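Local coordinates for replication initiation and membrane attachment protein (Geobacillus stearothermophilus 10, PDB 5WTN), which acts in the bacterial primosome during initiation of DNA replication, assembling as a tetramer and forming a complex with a primosomal re-initiation protein, at the interface of chains A and B. Residues are numbered along the deposited sequence; one frame, centred on the assembly and turned at random. Chains: chain A/B, Replication initiation and membrane attachment protein.

The interface of chains A and B. Residues chain A 44, 69-72; chain B 35, 39-40.
B:Cys40 and A:Met70 bury the most surface in this patch of the two-fold A–B interface, and they illustrate how two helix ends can meet across a homo-oligomer contact. A:Met70 closes helix 63-70, while B:Cys40 opens helix 40-55. The backbone carbonyl O of A:Met70 accepts a weak, bent hydrogen bond from the amide N of B:Cys40 at 3.1 Å (129° at the hydrogen). The thiol SG of B:Cys40 makes a second weak bond to that same O at 3.3 Å; a chi1 of 40° sets SG between its own backbone N and carbonyl carbon, turned towards this acceptor. The terminal methyl CE of A:Met70 lies 3.9 Å from CB of B:Cys40. A:Ala44, in helix 40-55 of chain A, offers its CB to the same cysteine CB at 3.6 Å.

Alongside, B:Gln35 runs parallel to the A:Met70 side chain. Its CG is anti to the backbone N (chi1 -163°), and the extended chain carries the amide OE1 to 3.5 Å from CG of A:Met70. The amide NE2 lies 3.6 Å from the carbonyl O of A:Leu69, a contact rather than a bond. Shortening B:Gln35 to an alanine removes the amide and is likely to leave a gap beside CA, CB and CG of A:Met70 and uncover O of A:Leu69. DnaB is a tetramer, and this patch is plausibly part of what holds two of its subunits together. CB of A:Gln71 lies 4.0 Å from CA of B:Gly39.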
loop_
_atom_site.group_PDB
_atom_site.type_symbol
_atom_site.label_atom_id
_atom_site.label_comp_id
_atom_site.label_asym_id
_atom_site.label_seq_id
_atom_site.Cartn_x
_atom_site.Cartn_y
_atom_site.Cartn_z
ATOM N N ALA A 44 2.612 -12.854 13.335
ATOM C CA ALA A 44 1.977 -13.623 12.270
ATOM C C ALA A 44 0.473 -13.758 12.496
ATOM O O ALA A 44 -0.300 -13.652 11.545
ATOM C CB ALA A 44 2.607 -14.950 12.105
ATOM N N LEU A 69 -4.558 -22.200 8.163
ATOM C CA LEU A 69 -3.857 -21.076 7.555
ATOM C C LEU A 69 -2.428 -20.896 8.100
ATOM O O LEU A 69 -1.477 -20.742 7.332
ATOM C CB LEU A 69 -4.678 -19.798 7.695
ATOM C CG LEU A 69 -5.871 -19.762 6.742
ATOM C CD1 LEU A 69 -6.802 -18.580 7.012
ATOM C CD2 LEU A 69 -5.345 -19.731 5.327
ATOM N N MET A 70 -2.280 -20.944 9.419
ATOM C CA MET A 70 -0.994 -20.661 10.042
ATOM C C MET A 70 -0.149 -21.899 10.225
ATOM O O MET A 70 1.053 -21.798 10.504
ATOM C CB MET A 70 -1.173 -19.942 11.393
ATOM C CG MET A 70 -1.844 -18.577 11.276
ATOM S SD MET A 70 -2.292 -17.904 12.846
ATOM C CE MET A 70 -0.641 -17.482 13.346
ATOM N N GLN A 71 -0.763 -23.068 10.063
ATOM C CA GLN A 71 -0.070 -24.310 10.393
ATOM C C GLN A 71 0.435 -24.297 11.856
ATOM O O GLN A 71 1.614 -24.549 12.108
ATOM C CB GLN A 71 1.095 -24.541 9.416
ATOM C CG GLN A 71 1.381 -25.994 9.084
ATOM C CD GLN A 71 2.458 -26.138 8.012
ATOM O OE1 GLN A 71 2.158 -26.490 6.865
ATOM N NE2 GLN A 71 3.727 -25.861 8.380
ATOM N N CYS A 72 -0.459 -23.993 12.803
ATOM C CA CYS A 72 -0.183 -24.163 14.236
ATOM C C CYS A 72 -1.392 -24.699 15.021
ATOM O O CYS A 72 -2.503 -24.806 14.493
ATOM C CB CYS A 72 0.325 -22.856 14.878
ATOM S SG CYS A 72 1.981 -23.074 15.665
ATOM N N GLN B 35 1.728 -19.055 3.464
ATOM C CA GLN B 35 1.779 -19.391 4.893
ATOM C C GLN B 35 1.269 -20.798 5.250
ATOM O O GLN B 35 1.826 -21.443 6.137
ATOM C CB GLN B 35 1.080 -18.348 5.771
ATOM C CG GLN B 35 1.499 -18.494 7.223
ATOM C CD GLN B 35 0.618 -17.761 8.215
ATOM O OE1 GLN B 35 0.976 -17.632 9.383
ATOM N NE2 GLN B 35 -0.537 -17.299 7.769
ATOM N N GLY B 39 4.319 -22.212 7.021
ATOM C CA GLY B 39 4.017 -21.932 8.413
ATOM C C GLY B 39 4.082 -20.451 8.731
ATOM O O GLY B 39 4.561 -19.654 7.925
ATOM N N CYS B 40 3.598 -20.083 9.913
ATOM C CA CYS B 40 3.598 -18.689 10.342
ATOM C C CYS B 40 4.991 -18.249 10.779
ATOM O O CYS B 40 5.460 -17.174 10.405
ATOM C CB CYS B 40 2.599 -18.479 11.482
ATOM S SG CYS B 40 2.564 -19.814 12.700
#